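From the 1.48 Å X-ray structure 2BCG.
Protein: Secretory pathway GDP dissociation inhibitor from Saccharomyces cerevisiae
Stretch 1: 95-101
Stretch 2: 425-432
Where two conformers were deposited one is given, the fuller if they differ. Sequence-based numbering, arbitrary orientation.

Stretch 1, residues 95-101: GELTNIL
Stretch 2 425-432: SMTDDVKD

Gly95 caps a helix that begins at Glu96 and runs on past Leu101, and residues 425-432 lie within another helix that extends beyond the stretch in both directions. The two axes approach to 9.8 Å, with their N-to-C directions 59° apart, and the backbones come nearest where the CA atoms of Leu97 and Thr427 lie 6.2 Å apart. Together the segments bury 264 Å², with more than 300 residues separating them in sequence.

Gly95 occupies the N-cap position (phi/psi -77/172°) and makes no contact with the second helix. Its carbonyl opens the hydrogen-bond ladder of the first, accepting from Asn99 N (3.3 Å from Gly95 O) and, more tightly, from the hydroxyl of Thr98, whose p rotamer places OG1 2.7 Å from Gly95 O. From Glu96 onward the backbone is regularly helical, phi -53 to -68° and psi -36 to -46°, with Ile100 N and Leu101 N each 2.9 Å from Glu96 O and Leu97 O, respectively.

Glu96 directs its CA-to-CB bond toward the second helix, and its CB packs 3.6 Å from Thr427 OG1. Its side chain (chi1 t, chi2 p, chi3 53°) carries OE1 to 3.4 Å from Lys431 NZ, a salt bridge whose hydrogen bond is weak. Lys431 reaches it with chi1 to chi4 of m, t, m, t; its NZ also lies 3.9 Å from Asp428 OD2, a long salt bridge one turn back, so the ammonium group is shared between two carboxylates. The other oxygen of Glu96 is held within its own helix, with Asn99 ND2 donating to Glu96 OE2 at 2.9 Å and a nearly straight angle of 164°.

Leu97 (chi1 t, chi2 p) points sideways but provides much of the apolar contact. Its CB lies 3.7 Å from Thr427 CG2, and its CD2 meets Met426 CE at 4.0 Å; the t, m, m rotamer of Met426 brings the methyl end nearer although its CA-to-CB bond also points sideways. A water links the helices here: it accepts from Leu97 N at 2.8 Å, an amide in the first turn with no helical acceptor, and hydrogen-bonds to Thr427 OG1, also at 2.8 Å. Thr427, in the p rotamer, thus turns OG1 to the water and CG2 to Leu97 and Ile100.

Thr98 and Asn99 are out of reach of the second helix. Ile100 (m, t), one turn beyond Glu96, again points toward it, and its CD1 extends the apolar patch to Thr427 CG2 at 4.1 Å. Leu101 (m, t) is once more out of reach.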

# COMPACT_ATOMS: atom_id res chain seq x y z
N GLY A 95 -6.62 -12.37 5.90
CA GLY A 95 -5.31 -12.28 6.52
C GLY A 95 -5.16 -11.17 7.56
O GLY A 95 -6.04 -10.32 7.74
N GLU A 96 -4.04 -11.19 8.24
CA GLU A 96 -3.77 -10.17 9.26
C GLU A 96 -3.71 -8.74 8.69
O GLU A 96 -4.16 -7.80 9.35
CB GLU A 96 -2.48 -10.49 10.01
CG GLU A 96 -2.27 -9.63 11.26
CD GLU A 96 -3.35 -9.84 12.31
OE1 GLU A 96 -3.60 -11.01 12.69
OE2 GLU A 96 -3.97 -8.85 12.78
N LEU A 97 -3.17 -8.55 7.47
CA LEU A 97 -3.11 -7.18 6.94
C LEU A 97 -4.50 -6.60 6.77
O LEU A 97 -4.73 -5.43 7.10
CB LEU A 97 -2.24 -7.09 5.67
CG LEU A 97 -2.08 -5.69 5.05
CD1 LEU A 97 -1.54 -4.70 6.09
CD2 LEU A 97 -1.19 -5.72 3.80
N THR A 98 -5.45 -7.42 6.33
CA THR A 98 -6.82 -6.90 6.25
C THR A 98 -7.33 -6.50 7.65
O THR A 98 -7.98 -5.46 7.80
CB THR A 98 -7.80 -7.84 5.52
OG1 THR A 98 -7.92 -9.06 6.26
CG2 THR A 98 -7.29 -8.15 4.13
N ASN A 99 -7.04 -7.33 8.65
CA ASN A 99 -7.45 -7.06 10.04
C ASN A 99 -6.86 -5.71 10.54
O ASN A 99 -7.54 -4.91 11.20
CB ASN A 99 -7.00 -8.23 10.93
CG ASN A 99 -7.60 -8.17 12.34
OD1 ASN A 99 -8.75 -7.81 12.52
ND2 ASN A 99 -6.80 -8.51 13.34
N ILE A 100 -5.60 -5.46 10.22
CA ILE A 100 -4.94 -4.20 10.61
C ILE A 100 -5.56 -3.03 9.85
O ILE A 100 -5.84 -2.00 10.43
CB ILE A 100 -3.43 -4.27 10.35
CG1 ILE A 100 -2.80 -5.36 11.21
CG2 ILE A 100 -2.75 -2.89 10.61
CD1 ILE A 100 -1.34 -5.62 10.85
N LEU A 101 -5.75 -3.19 8.54
CA LEU A 101 -6.38 -2.16 7.74
C LEU A 101 -7.72 -1.73 8.30
O LEU A 101 -8.01 -0.54 8.34
CB LEU A 101 -6.56 -2.64 6.29
CG LEU A 101 -5.28 -2.70 5.43
CD1 LEU A 101 -5.54 -3.61 4.23
CD2 LEU A 101 -4.85 -1.28 4.97
N SER A 425 3.60 -13.19 5.63
CA SER A 425 4.90 -13.21 6.32
C SER A 425 5.35 -11.77 6.70
O SER A 425 6.09 -11.59 7.68
CB SER A 425 5.99 -13.93 5.51
OG SER A 425 6.23 -13.24 4.30
N MET A 426 4.90 -10.76 5.96
CA MET A 426 5.23 -9.36 6.27
C MET A 426 4.50 -8.96 7.55
O MET A 426 5.12 -8.36 8.44
CB MET A 426 4.90 -8.44 5.07
CG MET A 426 5.20 -6.94 5.26
SD MET A 426 3.94 -6.09 6.28
CE MET A 426 2.53 -6.16 5.12
N THR A 427 3.22 -9.33 7.70
CA THR A 427 2.51 -8.99 8.96
C THR A 427 3.03 -9.83 10.14
O THR A 427 3.03 -9.37 11.28
CB THR A 427 0.99 -9.07 8.85
OG1 THR A 427 0.62 -10.31 8.27
CG2 THR A 427 0.49 -7.94 7.95
N ASP A 428 3.46 -11.06 9.88
CA ASP A 428 4.16 -11.83 10.93
C ASP A 428 5.36 -11.02 11.43
O ASP A 428 5.61 -10.97 12.65
CB ASP A 428 4.62 -13.21 10.45
CG ASP A 428 3.46 -14.17 10.25
OD1 ASP A 428 3.71 -15.23 9.64
OD2 ASP A 428 2.33 -13.88 10.71
N ASP A 429 6.11 -10.42 10.49
CA ASP A 429 7.30 -9.64 10.84
C ASP A 429 6.89 -8.39 11.63
O ASP A 429 7.47 -8.09 12.68
CB ASP A 429 8.07 -9.24 9.58
CG ASP A 429 9.50 -8.80 9.86
OD1 ASP A 429 10.07 -9.23 10.91
OD2 ASP A 429 10.05 -8.05 9.03
N VAL A 430 5.87 -7.66 11.17
CA VAL A 430 5.35 -6.53 11.96
C VAL A 430 5.02 -6.94 13.41
O VAL A 430 5.42 -6.28 14.35
CB VAL A 430 4.08 -5.97 11.30
CG1 VAL A 430 3.30 -5.01 12.24
CG2 VAL A 430 4.46 -5.26 9.98
N LYS A 431 4.27 -8.03 13.57
CA LYS A 431 3.82 -8.44 14.92
C LYS A 431 5.01 -8.82 15.77
O LYS A 431 5.08 -8.46 16.97
CB LYS A 431 2.86 -9.64 14.84
CG LYS A 431 1.43 -9.25 14.41
CD LYS A 431 0.42 -10.44 14.36
CE LYS A 431 0.58 -11.31 13.12
NZ LYS A 431 -0.49 -12.37 12.96
N ASP A 432 5.97 -9.51 15.17
CA ASP A 432 7.16 -9.93 15.90
C ASP A 432 7.97 -8.71 16.33
O ASP A 432 8.39 -8.61 17.50
CB ASP A 432 8.00 -10.88 15.03
CG ASP A 432 9.23 -11.36 15.73
OD1 ASP A 432 10.34 -11.27 15.15
OD2 ASP A 432 9.10 -11.81 16.92
O HOH W 1 -1.31 -10.30 6.25